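Local atomic coordinates of Ifi204 (Mus musculus domesticus, PDB entry 5YZW), a protein that probably senses DNA in innate immunity, as an interferon-inducible PYHIN family member that recognises DNA through its HIN domain. Residues A[62-67]-A[86-91]; A[117-122]-A[168-173]; A[130-135]-A[146-151]. One frame throughout, in Å; residues are numbered along the deposited sequence. Where two conformers were deposited one is given.

Contact 1 of 3, residues A[62-67]-A[86-91]; sequences IIAISD and VNVNPT
Ile-62 and Val-88 meet methyl to methyl, and between them they supply most of the surface hidden where the loop 86-91 lies against the start of strand 62-71. The tightest carbon pair is CG2 of Ile-62 with CG2 of Val-88 at 3.4 Å, closer than ordinary van der Waals packing, and the two side chains run antiparallel past one another. CG1 of Val-88 lies anti to the carbonyl carbon, beside the backbone N (chi1 -79°), which leaves CG2 in the crowded position between N and carbonyl carbon; from there this methyl also reaches the carbonyl O of Ile-62 at 3.3 Å. The other branch, CG1, lies 4.1 Å from CB of Ala-64, so Val-88 spans two residues on the same side of the strand. Ile-63, between them, turns to the opposite side and packs on Val-13 and Val-15. By its order in the chain and its pairing with the long first strand 11-25, strand 62-71 is the fourth strand of an OB-fold barrel; HIN domains are built from such folds. The remaining branch of Ile-62 runs out through CG1, extended at chi2 (165°), and sets CD1 3.2 Å from the carbonyl O of Asn-89. An alanine here keeps CB but removes CG2 and CD1, and would probably open a gap beside Val-88 CG2 and Asn-89 O. No hydrogen bond joins the two segments directly; a water does so instead. It donates to Ile-62 O at 2.9 Å and accepts from Val-88 N at 3.3 Å, linking the backbones beside the methyl contact. Met-14 and Met-92 also touch Ile-62, while Asn-89 rests on Gln-12 of strand 11-25.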
ATOM      1  N   ILE A  62     -16.749   9.817   1.654  1.00 56.55           N
ATOM      2  CA  ILE A  62     -16.652   9.723   3.106  1.00 51.25           C
ATOM      3  C   ILE A  62     -17.427   8.488   3.544  1.00 47.78           C
ATOM      4  O   ILE A  62     -18.538   8.240   3.061  1.00 50.55           O
ATOM      5  CB  ILE A  62     -17.151  11.010   3.784  1.00 61.72           C
ATOM      6  CG1 ILE A  62     -16.286  12.178   3.306  1.00 57.15           C
ATOM      7  CG2 ILE A  62     -16.987  10.921   5.274  1.00 63.73           C
ATOM      8  CD1 ILE A  62     -16.891  13.527   3.603  1.00 66.05           C
ATOM      9  N   ILE A  63     -16.807   7.665   4.399  1.00 44.41           N
ATOM     10  CA  ILE A  63     -17.308   6.323   4.689  1.00 41.54           C
ATOM     11  C   ILE A  63     -17.116   6.031   6.174  1.00 45.26           C
ATOM     12  O   ILE A  63     -16.346   6.702   6.867  1.00 44.10           O
ATOM     13  CB  ILE A  63     -16.608   5.227   3.815  1.00 44.01           C
ATOM     14  CG1 ILE A  63     -15.117   5.154   4.122  1.00 41.31           C
ATOM     15  CG2 ILE A  63     -16.832   5.463   2.316  1.00 49.55           C
ATOM     16  CD1 ILE A  63     -14.333   4.068   3.308  1.00 40.04           C
ATOM     17  N   ALA A  64     -17.843   5.024   6.665  1.00 41.22           N
ATOM     18  CA  ALA A  64     -17.778   4.611   8.068  1.00 37.33           C
ATOM     19  C   ALA A  64     -17.350   3.149   8.094  1.00 47.67           C
ATOM     20  O   ALA A  64     -17.978   2.309   7.444  1.00 50.07           O
ATOM     21  CB  ALA A  64     -19.142   4.824   8.773  1.00 41.97           C
ATOM     22  N   ILE A  65     -16.264   2.842   8.802  1.00 43.67           N
ATOM     23  CA  ILE A  65     -15.690   1.496   8.797  1.00 46.65           C
ATOM     24  C   ILE A  65     -15.910   0.859  10.167  1.00 44.81           C
ATOM     25  O   ILE A  65     -15.453   1.395  11.181  1.00 43.91           O
ATOM     26  CB  ILE A  65     -14.191   1.512   8.449  1.00 41.89           C
ATOM     27  CG1 ILE A  65     -13.937   2.163   7.081  1.00 40.27           C
ATOM     28  CG2 ILE A  65     -13.643   0.088   8.472  1.00 42.62           C
ATOM     29  CD1 ILE A  65     -12.428   2.283   6.726  1.00 44.71           C
ATOM     30  N   SER A  66     -16.552  -0.308  10.194  1.00 45.43           N
ATOM     31  CA  SER A  66     -16.761  -1.044  11.438  1.00 44.24           C
ATOM     32  C   SER A  66     -16.205  -2.460  11.340  1.00 50.34           C
ATOM     33  O   SER A  66     -15.841  -2.931  10.265  1.00 50.27           O
ATOM     34  CB  SER A  66     -18.259  -1.094  11.796  1.00 55.62           C
ATOM     35  OG  SER A  66     -18.845   0.184  11.671  1.00 48.87           O
ATOM     36  N   ASP A  67     -16.218  -3.139  12.489  1.00 51.39           N
ATOM     37  CA  ASP A  67     -15.683  -4.484  12.651  0.52 51.39           C
ATOM     38  C   ASP A  67     -14.440  -4.707  11.802  1.00 53.30           C
ATOM     39  O   ASP A  67     -14.451  -5.571  10.915  1.00 46.37           O
ATOM     40  CB  ASP A  67     -16.754  -5.525  12.319  0.52 52.60           C
ATOM     41  CG  ASP A  67     -17.946  -5.451  13.264  0.52 54.03           C
ATOM     42  OD1 ASP A  67     -17.775  -5.765  14.466  0.52 49.60           O
ATOM     43  OD2 ASP A  67     -19.045  -5.066  12.812  0.52 56.36           O
ATOM     44  N   VAL A  86     -23.490   6.746   3.389  1.00 67.73           N
ATOM     45  CA  VAL A  86     -24.581   7.658   3.035  1.00 77.12           C
ATOM     46  C   VAL A  86     -24.559   8.860   3.977  1.00 85.25           C
ATOM     47  O   VAL A  86     -25.028   8.777   5.117  1.00 94.75           O
ATOM     48  CB  VAL A  86     -25.939   6.956   3.039  1.00 69.77           C
ATOM     49  CG1 VAL A  86     -27.057   7.961   2.684  1.00 73.26           C
ATOM     50  CG2 VAL A  86     -25.927   5.797   2.053  1.00 65.33           C
ATOM     51  N   ASN A  87     -24.032   9.989   3.481  1.00 73.96           N
ATOM     52  CA  ASN A  87     -24.039  11.286   4.176  1.00 83.64           C
ATOM     53  C   ASN A  87     -23.540  11.160   5.619  1.00 91.44           C
ATOM     54  O   ASN A  87     -24.142  11.673   6.566  1.00 87.50           O
ATOM     55  CB  ASN A  87     -25.439  11.928   4.129  1.00 73.32           C
ATOM     56  CG  ASN A  87     -25.398  13.456   4.193  1.00 79.24           C
ATOM     57  OD1 ASN A  87     -24.939  14.115   3.264  1.00 84.31           O
ATOM     58  ND2 ASN A  87     -25.893  14.020   5.292  1.00 81.50           N
ATOM     59  N   VAL A  88     -22.418  10.459   5.784  1.00 93.76           N
ATOM     60  CA  VAL A  88     -21.888  10.218   7.124  1.00 90.57           C
ATOM     61  C   VAL A  88     -21.355  11.515   7.731  1.00 89.04           C
ATOM     62  O   VAL A  88     -21.647  11.845   8.885  1.00 92.47           O
ATOM     63  CB  VAL A  88     -20.816   9.112   7.083  1.00 86.91           C
ATOM     64  CG1 VAL A  88     -21.471   7.739   7.004  1.00 91.65           C
ATOM     65  CG2 VAL A  88     -19.915   9.299   5.896  1.00 77.58           C
ATOM     66  N   ASN A  89     -20.574  12.272   6.964  1.00 90.51           N
ATOM     67  CA  ASN A  89     -20.089  13.573   7.413  1.00 87.19           C
ATOM     68  C   ASN A  89     -19.749  14.446   6.211  1.00 88.83           C
ATOM     69  O   ASN A  89     -18.571  14.745   5.978  1.00 85.25           O
ATOM     70  CB  ASN A  89     -18.870  13.418   8.328  1.00 80.68           C
ATOM     71  CG  ASN A  89     -18.699  14.593   9.278  1.00 82.86           C
ATOM     72  OD1 ASN A  89     -19.656  15.321   9.565  1.00 96.69           O
ATOM     73  ND2 ASN A  89     -17.476  14.792   9.768  1.00 72.73           N
ATOM     74  N   PRO A  90     -20.758  14.910   5.447  1.00 91.55           N
ATOM     75  CA  PRO A  90     -20.477  15.686   4.226  1.00 92.59           C
ATOM     76  C   PRO A  90     -19.549  16.864   4.492  1.00 87.51           C
ATOM     77  O   PRO A  90     -18.910  17.406   3.588  1.00 84.09           O
ATOM     78  CB  PRO A  90     -21.868  16.156   3.783  1.00 96.80           C
ATOM     79  CG  PRO A  90     -22.703  16.127   5.031  1.00 96.10           C
ATOM     80  CD  PRO A  90     -22.183  14.958   5.821  1.00 92.83           C
ATOM     81  N   THR A  91     -19.489  17.263   5.757  1.00 90.26           N
ATOM     82  CA  THR A  91     -18.560  18.269   6.238  1.00 94.53           C
ATOM     83  C   THR A  91     -17.401  17.529   6.892  1.00103.02           C
ATOM     84  O   THR A  91     -17.316  17.385   8.111  1.00113.51           O
ATOM     85  CB  THR A  91     -19.249  19.183   7.217  1.00 96.98           C
ATOM     86  OG1 THR A  91     -20.321  19.820   6.517  1.00103.69           O
ATOM     87  CG2 THR A  91     -18.284  20.241   7.712  1.00102.80           C
TER
HETATM   88  O   HOH W   1     -21.029   9.699   2.944  1.00 52.28           O

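Contact 2 of 3, residues A[117-122]-A[168-173]; sequences GTFVSG and LVCFEL
Cys-170 and Phe-171 both face the single residue Val-120, a G1 beta bulge that turns the chain through a corner between strands 165-169 and 171-175. The extra residue sits at left-handed backbone angles (phi 60°, psi 58°), and the register slips by one across it. Within the bulge Val-120 and Phe-171 form a hydrogen-bonded antiparallel pair, with Val-120 N to Phe-171 O at 2.7 Å; past it, Gly-122 and Leu-168 make a second such pair, with Leu-168 N to Gly-122 O also at 2.7 Å. Cys-170 SG, meanwhile, swings anti to its own backbone N and approaches the Phe-119 ring obliquely, 4.9 Å from the centroid, as a sulfur-aromatic contact. CB of Glu-172 touches the same ring at CD1 and CE1. Glu-172 is extended beyond CG, and its CG, CD and OE2 pass close to Gly-117, with OE2 3.3 Å from Gly-117 CA. A CB on Gly-117 would stand only 3.6 Å from OE2 of Glu-172, and it would be jammed against the preceding carbonyl O, so the backbone angles by themselves call for glycine. The N-H of Gly-117 gives a short bond of 2.6 Å to Leu-173 O, and Leu-173 N answers with a nearly straight bond to Thr-118 O. On the buried side, Val-120 CG2 packs 4.0 Å from Leu-173 CB, while CD2 of Leu-168 lies over one face of the Phe-171 ring, toward its rim. Leu-182 of strand 180-183 touches Val-120, Leu-168 and Phe-171, continuing this apolar layer. Pairing of the first strand with a bent fourth strand is one of the joins that close the five-stranded barrel of an OB fold, here the second of the HIN domain.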
ATOM      1  N   GLY A 117      11.754  -5.486   8.220  1.00 46.90           N
ATOM      2  CA  GLY A 117      10.487  -6.184   8.284  1.00 49.99           C
ATOM      3  C   GLY A 117       9.280  -5.267   8.282  1.00 48.68           C
ATOM      4  O   GLY A 117       8.154  -5.756   8.175  1.00 47.26           O
ATOM      5  N   THR A 118       9.467  -3.964   8.391  1.00 46.13           N
ATOM      6  CA  THR A 118       8.319  -3.085   8.251  1.00 49.81           C
ATOM      7  C   THR A 118       7.887  -3.029   6.786  1.00 50.62           C
ATOM      8  O   THR A 118       8.667  -3.291   5.865  1.00 51.87           O
ATOM      9  CB  THR A 118       8.656  -1.695   8.776  1.00 55.52           C
ATOM     10  OG1 THR A 118       9.891  -1.269   8.193  1.00 52.88           O
ATOM     11  CG2 THR A 118       8.835  -1.734  10.290  1.00 60.06           C
ATOM     12  N   PHE A 119       6.621  -2.711   6.573  1.00 40.43           N
ATOM     13  CA  PHE A 119       6.056  -2.637   5.233  1.00 47.38           C
ATOM     14  C   PHE A 119       6.032  -1.196   4.737  1.00 49.06           C
ATOM     15  O   PHE A 119       5.693  -0.273   5.478  1.00 47.53           O
ATOM     16  CB  PHE A 119       4.665  -3.262   5.232  1.00 45.81           C
ATOM     17  CG  PHE A 119       4.676  -4.689   5.700  1.00 45.06           C
ATOM     18  CD1 PHE A 119       5.092  -5.710   4.857  1.00 44.06           C
ATOM     19  CD2 PHE A 119       4.335  -5.006   7.005  1.00 45.84           C
ATOM     20  CE1 PHE A 119       5.130  -7.030   5.291  1.00 54.21           C
ATOM     21  CE2 PHE A 119       4.353  -6.320   7.442  1.00 44.19           C
ATOM     22  CZ  PHE A 119       4.764  -7.340   6.580  1.00 49.40           C
ATOM     23  N   VAL A 120       6.420  -1.006   3.485  1.00 40.81           N
ATOM     24  CA  VAL A 120       6.748   0.303   2.933  1.00 46.59           C
ATOM     25  C   VAL A 120       5.933   0.514   1.661  1.00 42.78           C
ATOM     26  O   VAL A 120       5.686  -0.436   0.909  1.00 47.61           O
ATOM     27  CB  VAL A 120       8.267   0.416   2.648  1.00 49.13           C
ATOM     28  CG1 VAL A 120       8.602   1.709   1.898  1.00 46.20           C
ATOM     29  CG2 VAL A 120       9.055   0.334   3.947  1.00 50.76           C
ATOM     30  N   SER A 121       5.509   1.759   1.431  1.00 43.24           N
ATOM     31  CA  SER A 121       4.816   2.176   0.224  1.00 41.56           C
ATOM     32  C   SER A 121       5.505   3.427  -0.284  1.00 44.17           C
ATOM     33  O   SER A 121       5.917   4.269   0.515  1.00 52.08           O
ATOM     34  CB  SER A 121       3.339   2.487   0.502  1.00 43.80           C
ATOM     35  OG  SER A 121       2.568   1.298   0.560  1.00 46.01           O
ATOM     36  N   GLY A 122       5.641   3.560  -1.596  1.00 49.61           N
ATOM     37  CA  GLY A 122       6.377   4.688  -2.143  1.00 57.38           C
ATOM     38  C   GLY A 122       6.469   4.610  -3.651  1.00 58.70           C
ATOM     39  O   GLY A 122       6.282   3.547  -4.252  1.00 57.47           O
ATOM     40  N   LEU A 168       5.038   1.472  -5.446  1.00 53.41           N
ATOM     41  CA  LEU A 168       5.106   0.262  -4.638  1.00 51.57           C
ATOM     42  C   LEU A 168       4.151   0.384  -3.467  1.00 49.87           C
ATOM     43  O   LEU A 168       4.157   1.399  -2.760  1.00 50.31           O
ATOM     44  CB  LEU A 168       6.520   0.013  -4.103  1.00 52.40           C
ATOM     45  CG  LEU A 168       7.707   0.130  -5.058  1.00 56.48           C
ATOM     46  CD1 LEU A 168       8.997   0.248  -4.254  1.00 54.96           C
ATOM     47  CD2 LEU A 168       7.736  -1.081  -5.941  1.00 58.98           C
ATOM     48  N   VAL A 169       3.357  -0.657  -3.240  1.00 49.97           N
ATOM     49  CA  VAL A 169       2.446  -0.679  -2.097  1.00 47.31           C
ATOM     50  C   VAL A 169       2.680  -1.956  -1.308  1.00 45.95           C
ATOM     51  O   VAL A 169       2.614  -3.060  -1.868  1.00 48.94           O
ATOM     52  CB  VAL A 169       0.976  -0.576  -2.525  1.00 45.51           C
ATOM     53  CG1 VAL A 169       0.094  -0.609  -1.291  1.00 41.79           C
ATOM     54  CG2 VAL A 169       0.762   0.677  -3.365  1.00 44.32           C
ATOM     55  N   CYS A 170       2.978  -1.805  -0.019  1.00 40.62           N
ATOM     56  CA  CYS A 170       3.120  -2.923   0.909  1.00 34.93           C
ATOM     57  C   CYS A 170       4.231  -3.879   0.468  1.00 39.38           C
ATOM     58  O   CYS A 170       4.001  -5.069   0.263  1.00 40.58           O
ATOM     59  CB  CYS A 170       1.795  -3.671   1.061  1.00 32.84           C
ATOM     60  SG  CYS A 170       1.782  -4.888   2.418  1.00 44.90           S
ATOM     61  N   PHE A 171       5.440  -3.329   0.328  1.00 41.33           N
ATOM     62  CA  PHE A 171       6.668  -4.106   0.186  1.00 43.13           C
ATOM     63  C   PHE A 171       7.390  -4.207   1.527  1.00 49.75           C
ATOM     64  O   PHE A 171       7.303  -3.305   2.360  1.00 49.40           O
ATOM     65  CB  PHE A 171       7.590  -3.467  -0.850  1.00 39.78           C
ATOM     66  CG  PHE A 171       7.256  -3.824  -2.248  1.00 40.48           C
ATOM     67  CD1 PHE A 171       6.022  -3.524  -2.784  1.00 41.60           C
ATOM     68  CD2 PHE A 171       8.205  -4.462  -3.059  1.00 47.00           C
ATOM     69  CE1 PHE A 171       5.707  -3.855  -4.091  1.00 46.67           C
ATOM     70  CE2 PHE A 171       7.890  -4.805  -4.353  1.00 55.41           C
ATOM     71  CZ  PHE A 171       6.639  -4.506  -4.873  1.00 50.40           C
ATOM     72  N   GLU A 172       8.131  -5.302   1.735  1.00 50.50           N
ATOM     73  CA  GLU A 172       8.802  -5.498   3.021  1.00 43.13           C
ATOM     74  C   GLU A 172      10.235  -5.002   2.968  1.00 53.67           C
ATOM     75  O   GLU A 172      10.998  -5.372   2.072  1.00 54.58           O
ATOM     76  CB  GLU A 172       8.785  -6.958   3.479  1.00 49.36           C
ATOM     77  CG  GLU A 172       9.457  -7.164   4.851  1.00 47.24           C
ATOM     78  CD  GLU A 172       9.319  -8.584   5.413  1.00 62.20           C
ATOM     79  OE1 GLU A 172       8.654  -9.428   4.779  1.00 60.63           O
ATOM     80  OE2 GLU A 172       9.903  -8.867   6.485  1.00 66.96           O
ATOM     81  N   LEU A 173      10.602  -4.192   3.955  1.00 44.03           N
ATOM     82  CA  LEU A 173      11.937  -3.620   4.025  1.00 47.42           C
ATOM     83  C   LEU A 173      12.849  -4.654   4.659  1.00 46.17           C
ATOM     84  O   LEU A 173      12.576  -5.137   5.764  1.00 48.46           O
ATOM     85  CB  LEU A 173      11.928  -2.326   4.843  1.00 51.33           C
ATOM     86  CG  LEU A 173      13.287  -1.745   5.203  1.00 52.78           C
ATOM     87  CD1 LEU A 173      13.860  -1.203   3.917  1.00 44.10           C
ATOM     88  CD2 LEU A 173      13.157  -0.612   6.229  1.00 52.60           C
TER

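Contact 3 of 3, residues A[130-135]-A[146-151]; sequences TERNKF and KMEVVV
Phe-135, at the end of a tight turn, meets Val-150 and Val-151 of strand 145-151 and has the largest share of the buried surface. Its CB stands 3.9 Å from the carbonyl O of Val-151, the same oxygen that receives a CA-H...O contact from Phe-135 CA at 3.4 Å. Next, CG lies anti to the carbonyl carbon (chi1 -70°), beside the backbone N. From there the ring offers its edge to Val-150: CD2 of Phe-135 meets CG1 of Val-150 at 3.9 Å, with the methyl near the ring plane. The ring also meets that of Tyr-152, their planes about 35° apart. No hydrogen bond crosses between the segments. Residues Arg-132 to Phe-135 instead hold themselves as a type I' turn, in which Arg-132 N bonds to Phe-135 O at 3.2 Å and the return bond is weak. Within the turn Lys-134 curls back so that NZ donates to Asn-133 O at 2.8 Å from above the carbonyl plane. The extended chain of Arg-132 brings NH2 within 4.4 Å of Glu-148 OE2, beyond a salt bridge, so any attraction is probably diffuse; the guanidinium finds a cation-pi partner in Tyr-137. A two-residue type I' hairpin joining strands 119-132 and 135-142, with strand 145-151 next in line, is the opening three-strand meander of an OB-fold barrel.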
ATOM      1  N   THR A 130      17.585  -6.239 -13.738  1.00 90.35           N
ATOM      2  CA  THR A 130      18.247  -7.505 -14.023  1.00 93.47           C
ATOM      3  C   THR A 130      17.366  -8.636 -13.508  1.00 88.09           C
ATOM      4  O   THR A 130      16.600  -8.455 -12.555  1.00 83.79           O
ATOM      5  CB  THR A 130      19.645  -7.619 -13.382  1.00103.27           C
ATOM      6  OG1 THR A 130      19.521  -8.169 -12.068  1.00 99.74           O
ATOM      7  CG2 THR A 130      20.356  -6.263 -13.289  1.00 98.12           C
ATOM      8  N   GLU A 131      17.480  -9.806 -14.147  1.00 75.76           N
ATOM      9  CA  GLU A 131      16.727 -10.989 -13.745  1.00 68.07           C
ATOM     10  C   GLU A 131      17.669 -12.158 -13.527  1.00 84.09           C
ATOM     11  O   GLU A 131      18.645 -12.315 -14.262  1.00100.57           O
ATOM     12  CB  GLU A 131      15.688 -11.379 -14.788  1.00 72.27           C
ATOM     13  CG  GLU A 131      15.206 -10.237 -15.664  1.00 92.66           C
ATOM     14  CD  GLU A 131      14.179 -10.686 -16.696  1.00107.47           C
ATOM     15  OE1 GLU A 131      13.967  -9.950 -17.687  1.00107.50           O
ATOM     16  OE2 GLU A 131      13.580 -11.771 -16.507  1.00110.36           O
ATOM     17  N   ARG A 132      17.300 -13.015 -12.595  1.00 86.91           N
ATOM     18  CA  ARG A 132      18.041 -14.211 -12.325  1.00 98.94           C
ATOM     19  C   ARG A 132      17.291 -15.204 -11.485  1.00 98.64           C
ATOM     20  O   ARG A 132      16.931 -14.947 -10.366  1.00 97.35           O
ATOM     21  CB  ARG A 132      19.450 -13.958 -11.762  1.00104.41           C
ATOM     22  CG  ARG A 132      19.617 -12.891 -10.696  1.00110.94           C
ATOM     23  CD  ARG A 132      21.074 -12.736 -10.247  1.00112.18           C
ATOM     24  NE  ARG A 132      21.199 -11.932  -9.037  1.00109.04           N
ATOM     25  CZ  ARG A 132      21.389 -10.616  -9.026  1.00115.31           C
ATOM     26  NH1 ARG A 132      21.481  -9.953 -10.160  1.00118.40           N
ATOM     27  NH2 ARG A 132      21.484  -9.950  -7.886  1.00115.30           N
ATOM     28  N   ASN A 133      17.059 -16.366 -12.049  1.00102.76           N
ATOM     29  CA  ASN A 133      16.359 -17.453 -11.359  1.00 96.91           C
ATOM     30  C   ASN A 133      14.969 -17.024 -10.892  1.00 87.60           C
ATOM     31  O   ASN A 133      14.620 -17.178  -9.724  1.00 83.78           O
ATOM     32  CB  ASN A 133      17.185 -17.981 -10.184  1.00104.75           C
ATOM     33  CG  ASN A 133      18.564 -18.443 -10.606  1.00129.90           C
ATOM     34  OD1 ASN A 133      19.408 -17.636 -10.994  1.00140.29           O
ATOM     35  ND2 ASN A 133      18.797 -19.750 -10.544  1.00135.07           N
ATOM     36  N   LYS A 134      14.165 -16.520 -11.836  1.00 90.82           N
ATOM     37  CA  LYS A 134      12.755 -16.160 -11.649  1.00 96.54           C
ATOM     38  C   LYS A 134      12.572 -14.878 -10.826  1.00 86.45           C
ATOM     39  O   LYS A 134      11.488 -14.284 -10.830  1.00 83.75           O
ATOM     40  CB  LYS A 134      11.952 -17.322 -11.023  1.00103.01           C
ATOM     41  CG  LYS A 134      12.457 -18.758 -11.329  1.00108.75           C
ATOM     42  CD  LYS A 134      11.760 -19.837 -10.485  1.00103.61           C
ATOM     43  CE  LYS A 134      12.208 -19.833  -9.019  1.00 89.72           C
ATOM     44  NZ  LYS A 134      13.669 -19.696  -8.789  1.00 85.40           N
ATOM     45  N   PHE A 135      13.600 -14.357 -10.199  1.00 84.25           N
ATOM     46  CA  PHE A 135      13.452 -13.120  -9.460  1.00 85.75           C
ATOM     47  C   PHE A 135      13.789 -12.030 -10.388  1.00 83.99           C
ATOM     48  O   PHE A 135      14.441 -12.282 -11.342  1.00 92.11           O
ATOM     49  CB  PHE A 135      14.465 -13.047  -8.327  1.00 84.22           C
ATOM     50  CG  PHE A 135      14.201 -14.002  -7.234  1.00 82.96           C
ATOM     51  CD1 PHE A 135      14.440 -15.318  -7.405  1.00 87.76           C
ATOM     52  CD2 PHE A 135      13.686 -13.581  -6.061  1.00 77.68           C
ATOM     53  CE1 PHE A 135      14.182 -16.214  -6.424  1.00 88.28           C
ATOM     54  CE2 PHE A 135      13.416 -14.458  -5.075  1.00 78.92           C
ATOM     55  CZ  PHE A 135      13.666 -15.782  -5.251  1.00 87.32           C
ATOM     56  N   LYS A 146      20.305   4.674  -2.778  1.00 74.87           N
ATOM     57  CA  LYS A 146      19.936   3.671  -3.768  1.00 77.25           C
ATOM     58  C   LYS A 146      19.670   2.351  -3.059  1.00 75.70           C
ATOM     59  O   LYS A 146      20.268   2.067  -2.017  1.00 74.51           O
ATOM     60  CB  LYS A 146      21.048   3.473  -4.829  1.00 86.22           C
ATOM     61  CG  LYS A 146      21.342   4.694  -5.694  1.00 96.36           C
ATOM     62  CD  LYS A 146      22.755   5.238  -5.432  1.00109.55           C
ATOM     63  CE  LYS A 146      22.962   6.595  -6.083  1.00108.66           C
ATOM     64  NZ  LYS A 146      24.400   6.894  -6.333  1.00127.04           N
ATOM     65  N   MET A 147      18.768   1.547  -3.622  1.00 69.78           N
ATOM     66  CA  MET A 147      18.490   0.215  -3.096  1.00 67.25           C
ATOM     67  C   MET A 147      17.873  -0.632  -4.204  1.00 68.30           C
ATOM     68  O   MET A 147      17.645  -0.164  -5.324  1.00 71.29           O
ATOM     69  CB  MET A 147      17.586   0.273  -1.853  1.00 65.99           C
ATOM     70  CG  MET A 147      16.341   1.141  -2.004  1.00 68.77           C
ATOM     71  SD  MET A 147      15.267   1.281  -0.526  1.00 64.12           S
ATOM     72  CE  MET A 147      15.637  -0.218   0.364  1.00 54.14           C
ATOM     73  N   GLU A 148      17.619  -1.896  -3.884  1.00 68.80           N
ATOM     74  CA  GLU A 148      17.039  -2.857  -4.811  1.00 68.73           C
ATOM     75  C   GLU A 148      15.597  -3.140  -4.420  1.00 72.69           C
ATOM     76  O   GLU A 148      15.286  -3.284  -3.238  1.00 71.43           O
ATOM     77  CB  GLU A 148      17.810  -4.182  -4.804  1.00 64.20           C
ATOM     78  CG  GLU A 148      19.120  -4.204  -5.517  1.00100.16           C
ATOM     79  CD  GLU A 148      19.736  -5.591  -5.482  1.00104.39           C
ATOM     80  OE1 GLU A 148      19.426  -6.351  -4.536  1.00100.46           O
ATOM     81  OE2 GLU A 148      20.519  -5.927  -6.395  1.00116.79           O
ATOM     82  N   VAL A 149      14.721  -3.232  -5.412  1.00 69.36           N
ATOM     83  CA  VAL A 149      13.404  -3.822  -5.235  1.00 62.96           C
ATOM     84  C   VAL A 149      13.472  -5.243  -5.769  1.00 72.30           C
ATOM     85  O   VAL A 149      13.824  -5.459  -6.933  1.00 74.96           O
ATOM     86  CB  VAL A 149      12.317  -3.009  -5.950  1.00 70.20           C
ATOM     87  CG1 VAL A 149      10.953  -3.664  -5.760  1.00 60.80           C
ATOM     88  CG2 VAL A 149      12.292  -1.578  -5.425  1.00 60.18           C
ATOM     89  N   VAL A 150      13.179  -6.216  -4.918  1.00 72.40           N
ATOM     90  CA  VAL A 150      13.228  -7.622  -5.298  1.00 64.96           C
ATOM     91  C   VAL A 150      11.805  -8.087  -5.557  1.00 65.46           C
ATOM     92  O   VAL A 150      10.950  -8.056  -4.658  1.00 62.55           O
ATOM     93  CB  VAL A 150      13.914  -8.476  -4.220  1.00 67.20           C
ATOM     94  CG1 VAL A 150      14.017  -9.926  -4.679  1.00 76.05           C
ATOM     95  CG2 VAL A 150      15.308  -7.926  -3.937  1.00 70.09           C
ATOM     96  N   VAL A 151      11.540  -8.496  -6.789  1.00 60.47           N
ATOM     97  CA  VAL A 151      10.220  -8.952  -7.199  1.00 60.42           C
ATOM     98  C   VAL A 151      10.300 -10.423  -7.572  1.00 63.97           C
ATOM     99  O   VAL A 151      11.194 -10.842  -8.324  1.00 71.89           O
ATOM    100  CB  VAL A 151       9.669  -8.102  -8.353  1.00 67.38           C
ATOM    101  CG1 VAL A 151       8.302  -8.613  -8.788  1.00 66.20           C
ATOM    102  CG2 VAL A 151       9.557  -6.647  -7.907  1.00 69.86           C
TER

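Overall arrangement
From the N terminus, contact 1 comes first: it closes a loop of 18 residues, bringing the chain after strand 83-84 back onto strand 62-71 of the first OB fold. That loop is complete before contact 2 opens, and the two lie in series, their nearest atoms about 15 Å apart. Contact 2 joins the start of strand 119-132 to the bent pair 165-169 and 171-175, enclosing 45 residues of the second OB fold. Contact 3 is nested within that loop, at the far end of strand 119-132, closing a loop of 10 residues, mostly strand 135-142. Contacts 2 and 3 touch through Phe-171 and Leu-168 on Val-149, and Leu-173 on Met-147, tying the barrel wall across its interior.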